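Local atomic coordinates of GH127 beta-L-arabinofuranoside (Geobacillus stearothermophilus, PDB entry 4QK0), a protein that probably hydrolyses beta-L-arabinofuranosides, releasing L-arabinose, as a glycoside hydrolase of family GH127. Residues Q431-D445 and T448-T461. Sequence-based numbering, arbitrary orientation.
Sequences QTSDALFVHLYVGSD and TEIDGRSVKIMQET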
ATOM      1  N   GLN A 431      11.693  30.079  30.559  1.00 38.59           N
ATOM      2  CA  GLN A 431      12.164  30.668  31.805  1.00 42.16           C
ATOM      3  C   GLN A 431      11.832  29.721  32.929  1.00 39.50           C
ATOM      4  O   GLN A 431      10.692  29.391  33.161  1.00 42.41           O
ATOM      5  CB  GLN A 431      11.506  32.022  32.099  1.00 46.76           C
ATOM      6  CG  GLN A 431      11.984  32.675  33.397  1.00 49.39           C
ATOM      7  CD  GLN A 431      13.424  33.052  33.288  1.00 58.14           C
ATOM      8  OE1 GLN A 431      13.760  33.978  32.550  1.00 63.20           O
ATOM      9  NE2 GLN A 431      14.305  32.295  33.960  1.00 60.75           N
ATOM     10  N   THR A 432      12.861  29.274  33.611  1.00 39.94           N
ATOM     11  CA  THR A 432      12.743  28.498  34.818  1.00 42.81           C
ATOM     12  C   THR A 432      13.420  29.282  35.969  1.00 47.06           C
ATOM     13  O   THR A 432      14.031  30.332  35.720  1.00 43.31           O
ATOM     14  CB  THR A 432      13.383  27.160  34.466  1.00 44.90           C
ATOM     15  OG1 THR A 432      12.333  26.242  34.213  1.00 49.62           O
ATOM     16  CG2 THR A 432      14.272  26.630  35.486  1.00 41.37           C
ATOM     17  N   SER A 433      13.259  28.856  37.227  1.00 54.03           N
ATOM     18  CA  SER A 433      13.945  29.557  38.345  1.00 54.10           C
ATOM     19  C   SER A 433      15.426  29.174  38.355  1.00 53.50           C
ATOM     20  O   SER A 433      16.270  29.947  38.745  1.00 52.39           O
ATOM     21  CB  SER A 433      13.293  29.241  39.688  1.00 57.23           C
ATOM     22  OG  SER A 433      13.521  27.893  40.047  1.00 63.24           O
ATOM     23  N   ASP A 434      15.718  27.969  37.890  1.00 56.14           N
ATOM     24  CA  ASP A 434      17.077  27.517  37.635  1.00 58.79           C
ATOM     25  C   ASP A 434      17.845  28.183  36.467  1.00 61.80           C
ATOM     26  O   ASP A 434      19.070  28.208  36.522  1.00 62.88           O
ATOM     27  CB  ASP A 434      17.085  26.010  37.330  1.00 57.97           C
ATOM     28  CG  ASP A 434      16.726  25.127  38.551  1.00 61.96           C
ATOM     29  OD1 ASP A 434      16.403  25.663  39.653  1.00 49.08           O
ATOM     30  OD2 ASP A 434      16.809  23.878  38.374  1.00 53.83           O
ATOM     31  N   ALA A 435      17.159  28.684  35.426  1.00 55.01           N
ATOM     32  CA  ALA A 435      17.825  29.083  34.182  1.00 44.01           C
ATOM     33  C   ALA A 435      16.899  29.713  33.147  1.00 40.95           C
ATOM     34  O   ALA A 435      15.683  29.510  33.176  1.00 49.86           O
ATOM     35  CB  ALA A 435      18.487  27.860  33.575  1.00 43.62           C
ATOM     36  N   LEU A 436      17.459  30.499  32.239  1.00 36.44           N
ATOM     37  CA  LEU A 436      16.759  30.849  30.991  1.00 36.65           C
ATOM     38  C   LEU A 436      17.296  29.923  29.860  1.00 34.97           C
ATOM     39  O   LEU A 436      18.509  29.885  29.588  1.00 32.10           O
ATOM     40  CB  LEU A 436      16.958  32.312  30.655  1.00 36.89           C
ATOM     41  CG  LEU A 436      16.072  33.000  29.600  1.00 38.59           C
ATOM     42  CD1 LEU A 436      16.771  33.095  28.287  1.00 39.72           C
ATOM     43  CD2 LEU A 436      14.710  32.370  29.406  1.00 38.79           C
ATOM     44  N   PHE A 437      16.399  29.112  29.296  1.00 30.14           N
ATOM     45  CA  PHE A 437      16.731  28.112  28.237  1.00 30.05           C
ATOM     46  C   PHE A 437      16.386  28.660  26.861  1.00 30.43           C
ATOM     47  O   PHE A 437      15.323  29.248  26.704  1.00 27.53           O
ATOM     48  CB  PHE A 437      15.988  26.795  28.439  1.00 29.59           C
ATOM     49  CG  PHE A 437      16.437  26.036  29.646  1.00 30.38           C
ATOM     50  CD1 PHE A 437      17.549  25.256  29.594  1.00 31.48           C
ATOM     51  CD2 PHE A 437      15.779  26.183  30.847  1.00 33.88           C
ATOM     52  CE1 PHE A 437      17.990  24.592  30.710  1.00 36.02           C
ATOM     53  CE2 PHE A 437      16.190  25.511  31.982  1.00 35.25           C
ATOM     54  CZ  PHE A 437      17.314  24.721  31.918  1.00 38.82           C
ATOM     55  N   VAL A 438      17.329  28.532  25.920  1.00 28.82           N
ATOM     56  CA  VAL A 438      17.098  28.818  24.505  1.00 29.52           C
ATOM     57  C   VAL A 438      16.929  27.470  23.774  1.00 28.36           C
ATOM     58  O   VAL A 438      17.882  26.681  23.682  1.00 25.83           O
ATOM     59  CB  VAL A 438      18.259  29.607  23.903  1.00 29.75           C
ATOM     60  CG1 VAL A 438      17.922  30.061  22.493  1.00 33.40           C
ATOM     61  CG2 VAL A 438      18.514  30.845  24.752  1.00 32.72           C
ATOM     62  N   HIS A 439      15.707  27.192  23.320  1.00 26.13           N
ATOM     63  CA  HIS A 439      15.419  25.950  22.594  1.00 24.72           C
ATOM     64  C   HIS A 439      15.641  26.093  21.086  1.00 26.27           C
ATOM     65  O   HIS A 439      16.267  25.233  20.468  1.00 26.34           O
ATOM     66  CB  HIS A 439      13.978  25.544  22.743  1.00 23.50           C
ATOM     67  CG  HIS A 439      13.574  25.261  24.131  1.00 24.72           C
ATOM     68  ND1 HIS A 439      14.401  24.625  25.031  1.00 26.75           N
ATOM     69  CD2 HIS A 439      12.427  25.532  24.786  1.00 24.93           C
ATOM     70  CE1 HIS A 439      13.775  24.518  26.181  1.00 27.28           C
ATOM     71  NE2 HIS A 439      12.568  25.045  26.053  1.00 28.23           N
ATOM     72  N   LEU A 440      15.136  27.188  20.513  1.00 28.00           N
ATOM     73  CA  LEU A 440      15.189  27.420  19.050  1.00 26.80           C
ATOM     74  C   LEU A 440      16.014  28.657  18.714  1.00 29.61           C
ATOM     75  O   LEU A 440      16.105  29.633  19.514  1.00 26.30           O
ATOM     76  CB  LEU A 440      13.786  27.618  18.523  1.00 26.06           C
ATOM     77  CG  LEU A 440      12.756  26.498  18.835  1.00 24.96           C
ATOM     78  CD1 LEU A 440      11.382  26.814  18.309  1.00 22.13           C
ATOM     79  CD2 LEU A 440      13.193  25.188  18.265  1.00 24.40           C
ATOM     80  N   TYR A 441      16.692  28.566  17.582  1.00 25.14           N
ATOM     81  CA  TYR A 441      17.552  29.618  17.126  1.00 27.88           C
ATOM     82  C   TYR A 441      16.805  30.406  16.026  1.00 30.00           C
ATOM     83  O   TYR A 441      16.686  30.003  14.898  1.00 31.35           O
ATOM     84  CB  TYR A 441      18.899  29.065  16.696  1.00 28.40           C
ATOM     85  CG  TYR A 441      19.614  28.525  17.903  1.00 27.62           C
ATOM     86  CD1 TYR A 441      20.053  29.372  18.897  1.00 29.55           C
ATOM     87  CD2 TYR A 441      19.782  27.166  18.097  1.00 29.91           C
ATOM     88  CE1 TYR A 441      20.663  28.880  20.046  1.00 32.01           C
ATOM     89  CE2 TYR A 441      20.382  26.664  19.252  1.00 32.69           C
ATOM     90  CZ  TYR A 441      20.843  27.552  20.214  1.00 31.54           C
ATOM     91  OH  TYR A 441      21.410  27.081  21.363  1.00 31.18           O
ATOM     92  N   VAL A 442      16.242  31.508  16.468  1.00 30.72           N
ATOM     93  CA  VAL A 442      15.269  32.286  15.732  1.00 34.11           C
ATOM     94  C   VAL A 442      15.545  33.717  16.129  1.00 32.63           C
ATOM     95  O   VAL A 442      15.574  34.015  17.324  1.00 31.40           O
ATOM     96  CB  VAL A 442      13.828  31.979  16.182  1.00 34.72           C
ATOM     97  CG1 VAL A 442      12.855  32.868  15.427  1.00 34.99           C
ATOM     98  CG2 VAL A 442      13.479  30.523  15.948  1.00 34.98           C
ATOM     99  N   GLY A 443      15.769  34.564  15.138  1.00 33.07           N
ATOM    100  CA  GLY A 443      15.916  35.996  15.338  1.00 34.91           C
ATOM    101  C   GLY A 443      14.746  36.508  16.166  1.00 38.63           C
ATOM    102  O   GLY A 443      13.605  36.371  15.773  1.00 35.64           O
ATOM    103  N   SER A 444      15.036  37.034  17.352  1.00 38.81           N
ATOM    104  CA  SER A 444      13.997  37.391  18.320  1.00 34.68           C
ATOM    105  C   SER A 444      14.565  38.091  19.548  1.00 32.78           C
ATOM    106  O   SER A 444      15.778  38.128  19.758  1.00 32.21           O
ATOM    107  CB  SER A 444      13.319  36.141  18.818  1.00 34.04           C
ATOM    108  OG  SER A 444      14.275  35.270  19.416  1.00 34.64           O
ATOM    109  N   ASP A 445      13.669  38.640  20.353  1.00 35.40           N
ATOM    110  CA  ASP A 445      14.046  39.056  21.681  1.00 38.89           C
ATOM    111  C   ASP A 445      13.008  38.754  22.727  1.00 37.07           C
ATOM    112  O   ASP A 445      11.819  38.513  22.449  1.00 36.04           O
ATOM    113  CB  ASP A 445      14.524  40.499  21.731  1.00 44.82           C
ATOM    114  CG  ASP A 445      13.540  41.453  21.160  1.00 48.92           C
ATOM    115  OD1 ASP A 445      12.420  41.486  21.693  1.00 66.00           O
ATOM    116  OD2 ASP A 445      13.894  42.150  20.198  1.00 54.83           O
ATOM    117  N   THR A 448      12.361  39.212  30.184  1.00 39.61           N
ATOM    118  CA  THR A 448      11.957  38.209  31.162  1.00 39.02           C
ATOM    119  C   THR A 448      12.487  38.613  32.534  1.00 46.44           C
ATOM    120  O   THR A 448      13.138  39.637  32.672  1.00 44.15           O
ATOM    121  CB  THR A 448      12.454  36.818  30.699  1.00 40.85           C
ATOM    122  OG1 THR A 448      12.026  35.770  31.589  1.00 44.90           O
ATOM    123  CG2 THR A 448      13.950  36.777  30.571  1.00 41.36           C
ATOM    124  N   GLU A 449      12.230  37.784  33.533  1.00 51.29           N
ATOM    125  CA  GLU A 449      12.689  38.034  34.891  1.00 55.81           C
ATOM    126  C   GLU A 449      13.457  36.833  35.394  1.00 53.94           C
ATOM    127  O   GLU A 449      12.976  35.689  35.335  1.00 56.48           O
ATOM    128  CB  GLU A 449      11.501  38.305  35.801  1.00 60.87           C
ATOM    129  CG  GLU A 449      10.749  39.571  35.424  1.00 61.58           C
ATOM    130  CD  GLU A 449      10.850  40.653  36.480  1.00 74.71           C
ATOM    131  OE1 GLU A 449      10.813  40.324  37.698  1.00 85.36           O
ATOM    132  OE2 GLU A 449      10.965  41.836  36.090  1.00 76.72           O
ATOM    133  N   ILE A 450      14.691  37.078  35.806  1.00 58.95           N
ATOM    134  CA  ILE A 450      15.550  36.016  36.319  1.00 61.40           C
ATOM    135  C   ILE A 450      15.994  36.511  37.708  1.00 69.30           C
ATOM    136  O   ILE A 450      16.467  37.663  37.855  1.00 61.72           O
ATOM    137  CB  ILE A 450      16.744  35.684  35.366  1.00 59.65           C
ATOM    138  CG1 ILE A 450      16.315  35.724  33.887  1.00 54.77           C
ATOM    139  CG2 ILE A 450      17.311  34.290  35.656  1.00 66.57           C
ATOM    140  CD1 ILE A 450      17.438  35.562  32.873  1.00 54.65           C
ATOM    141  N   ASP A 451      15.780  35.663  38.726  1.00 76.27           N
ATOM    142  CA  ASP A 451      16.149  35.987  40.115  1.00 80.37           C
ATOM    143  C   ASP A 451      15.586  37.385  40.478  1.00 77.39           C
ATOM    144  O   ASP A 451      16.293  38.261  40.995  1.00 69.21           O
ATOM    145  CB  ASP A 451      17.689  35.884  40.297  1.00 88.61           C
ATOM    146  CG  ASP A 451      18.096  35.244  41.627  1.00 98.87           C
ATOM    147  OD1 ASP A 451      17.482  34.228  42.003  1.00102.31           O
ATOM    148  OD2 ASP A 451      19.043  35.735  42.290  1.00115.59           O
ATOM    149  N   GLY A 452      14.294  37.559  40.164  1.00 73.20           N
ATOM    150  CA  GLY A 452      13.533  38.781  40.441  1.00 65.99           C
ATOM    151  C   GLY A 452      13.981  40.017  39.697  1.00 64.90           C
ATOM    152  O   GLY A 452      13.519  41.112  39.968  1.00 57.40           O
ATOM    153  N   ARG A 453      14.859  39.842  38.727  1.00 70.46           N
ATOM    154  CA  ARG A 453      15.433  40.968  38.019  1.00 73.45           C
ATOM    155  C   ARG A 453      15.096  40.924  36.531  1.00 61.62           C
ATOM    156  O   ARG A 453      15.093  39.849  35.891  1.00 59.54           O
ATOM    157  CB  ARG A 453      16.938  40.891  38.193  1.00 90.57           C
ATOM    158  CG  ARG A 453      17.778  41.976  37.516  1.00 94.96           C
ATOM    159  CD  ARG A 453      19.057  41.343  37.039  1.00104.60           C
ATOM    160  NE  ARG A 453      19.310  40.300  38.031  1.00121.16           N
ATOM    161  CZ  ARG A 453      19.829  39.124  37.769  1.00126.03           C
ATOM    162  NH1 ARG A 453      19.986  38.210  38.736  1.00120.27           N
ATOM    163  NH2 ARG A 453      20.192  38.883  36.532  1.00138.87           N
ATOM    164  N   SER A 454      14.900  42.105  35.977  1.00 49.44           N
ATOM    165  CA  SER A 454      14.560  42.242  34.597  1.00 51.68           C
ATOM    166  C   SER A 454      15.748  42.045  33.627  1.00 48.36           C
ATOM    167  O   SER A 454      16.793  42.676  33.783  1.00 44.48           O
ATOM    168  CB  SER A 454      13.961  43.611  34.383  1.00 50.92           C
ATOM    169  OG  SER A 454      13.865  43.869  33.007  1.00 51.96           O
ATOM    170  N   VAL A 455      15.574  41.151  32.636  1.00 39.55           N
ATOM    171  CA  VAL A 455      16.654  40.813  31.693  1.00 38.48           C
ATOM    172  C   VAL A 455      16.151  40.768  30.264  1.00 38.05           C
ATOM    173  O   VAL A 455      15.142  40.130  29.973  1.00 34.15           O
ATOM    174  CB  VAL A 455      17.295  39.444  31.993  1.00 37.16           C
ATOM    175  CG1 VAL A 455      18.468  39.185  31.062  1.00 35.26           C
ATOM    176  CG2 VAL A 455      17.749  39.384  33.430  1.00 39.66           C
ATOM    177  N   LYS A 456      16.881  41.438  29.393  1.00 37.51           N
ATOM    178  CA  LYS A 456      16.567  41.500  28.005  1.00 40.84           C
ATOM    179  C   LYS A 456      17.589  40.636  27.240  1.00 41.25           C
ATOM    180  O   LYS A 456      18.809  40.781  27.380  1.00 35.14           O
ATOM    181  CB  LYS A 456      16.598  42.948  27.545  1.00 44.45           C
ATOM    182  CG  LYS A 456      15.691  43.245  26.377  1.00 57.69           C
ATOM    183  CD  LYS A 456      16.442  43.104  25.069  1.00 71.96           C
ATOM    184  CE  LYS A 456      15.550  43.350  23.853  1.00 78.96           C
ATOM    185  NZ  LYS A 456      15.592  44.758  23.355  1.00 78.68           N
ATOM    186  N   ILE A 457      17.069  39.742  26.408  1.00 41.12           N
ATOM    187  CA  ILE A 457      17.911  38.891  25.556  1.00 42.90           C
ATOM    188  C   ILE A 457      17.519  38.996  24.091  1.00 39.48           C
ATOM    189  O   ILE A 457      16.348  38.962  23.763  1.00 40.40           O
ATOM    190  CB  ILE A 457      17.871  37.465  26.063  1.00 44.34           C
ATOM    191  CG1 ILE A 457      18.673  37.436  27.345  1.00 41.08           C
ATOM    192  CG2 ILE A 457      18.504  36.514  25.044  1.00 48.86           C
ATOM    193  CD1 ILE A 457      18.469  36.225  28.175  1.00 45.24           C
HETATM  194  N   MSE A 458      18.505  39.219  23.240  1.00 42.72           N
HETATM  195  CA  MSE A 458      18.307  39.406  21.810  1.00 46.37           C
HETATM  196  C   MSE A 458      19.046  38.290  21.112  1.00 42.72           C
HETATM  197  O   MSE A 458      20.203  38.007  21.463  1.00 39.51           O
HETATM  198  CB  MSE A 458      18.976  40.710  21.420  1.00 54.15           C
HETATM  199  CG  MSE A 458      18.131  41.672  20.611  1.00 74.50           C
HETATM  200 SE   MSE A 458      18.858  43.469  20.694  1.00112.50          SE
HETATM  201  CE  MSE A 458      19.110  43.675  22.646  1.00 97.38           C
ATOM    202  N   GLN A 459      18.393  37.652  20.131  1.00 37.86           N
ATOM    203  CA  GLN A 459      19.056  36.696  19.198  1.00 37.02           C
ATOM    204  C   GLN A 459      19.113  37.283  17.813  1.00 36.52           C
ATOM    205  O   GLN A 459      18.064  37.631  17.277  1.00 31.12           O
ATOM    206  CB  GLN A 459      18.223  35.450  19.016  1.00 36.35           C
ATOM    207  CG  GLN A 459      18.520  34.313  19.906  1.00 39.14           C
ATOM    208  CD  GLN A 459      17.900  33.025  19.426  1.00 34.88           C
ATOM    209  OE1 GLN A 459      18.366  32.419  18.459  1.00 38.42           O
ATOM    210  NE2 GLN A 459      16.863  32.606  20.092  1.00 35.57           N
ATOM    211  N   GLU A 460      20.290  37.324  17.206  1.00 38.21           N
ATOM    212  CA  GLU A 460      20.424  37.692  15.789  1.00 43.77           C
ATOM    213  C   GLU A 460      21.055  36.509  15.069  1.00 38.73           C
ATOM    214  O   GLU A 460      22.093  36.015  15.486  1.00 37.23           O
ATOM    215  CB  GLU A 460      21.307  38.930  15.595  1.00 47.64           C
ATOM    216  CG  GLU A 460      20.797  40.156  16.362  1.00 64.15           C
ATOM    217  CD  GLU A 460      21.707  41.388  16.229  1.00 66.42           C
ATOM    218  OE1 GLU A 460      22.834  41.409  16.789  1.00 63.87           O
ATOM    219  OE2 GLU A 460      21.275  42.345  15.563  1.00 71.36           O
ATOM    220  N   THR A 461      20.431  36.063  14.003  1.00 33.68           N
ATOM    221  CA  THR A 461      20.896  34.851  13.312  1.00 37.85           C
ATOM    222  C   THR A 461      20.141  34.702  12.004  1.00 34.31           C
ATOM    223  O   THR A 461      18.980  35.132  11.925  1.00 31.78           O
ATOM    224  CB  THR A 461      20.655  33.578  14.156  1.00 33.35           C
ATOM    225  OG1 THR A 461      21.241  32.443  13.497  1.00 40.23           O
ATOM    226  CG2 THR A 461      19.195  33.368  14.424  1.00 32.10           C
TER
HETATM  227  O   HOH W   1      16.559  33.938  12.221  1.00 36.97           O
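Q459 reaches from its strand into the bend at L440-V442 and uses both ends of its amide there. NE2 donates to L440 O (3.1 Å) fairly straight and nearly in the plane of its own amide, while V442 N approaches OE1 from above the carbonyl plane at a less straight 138°. The chain runs extended beyond CG (chi2 -165°), which brings the amide within reach of the backbone of L440 and V442; the Y441 ring stands steeply to it, planes 77° apart, with OE1 at the ring edge beside CD1. Two bonds to backbone atoms, and a further one from NE2 to Y429 OH, should fix the rotation of this buried amide. Where the loop becomes strand, S444 and Q459 form an antiparallel hydrogen-bonded pair, Q459 N to S444 O measuring 2.7 Å. S444 OG donates to V442 O and is also hydrogen-bonded to Y429 OH. A water bridges G443 N and T461 O just beyond the pair, and T461 CG2 packs on G443 N. On the other face of the strands D445 CB lies 3.7 Å from K456 CE, their charged ends too far apart for a salt bridge; D445 OD1 is instead hydrogen-bonded to N17 ND2 of strand 15-18. At the other end, T448 OG1 donates to a lone pair of Q431 OE1 (2.7 Å) in the carbonyl plane; the bend at chi2 lets Q431 NE2 hold T432 O at the same time. Between these polar sites L436 CD1 and I457 CD1 meet tip to tip at 3.6 Å, and I450 CD1 lies against L436 CB. Within the GH127 middle domain, the contact thus joins two sheets: the antiparallel one, where strands 15-18 and 468-475 flank hairpin 444-461 with its type I' turn, and the mixed one, where strand 436-438 pairs with 429-431 and 479-486.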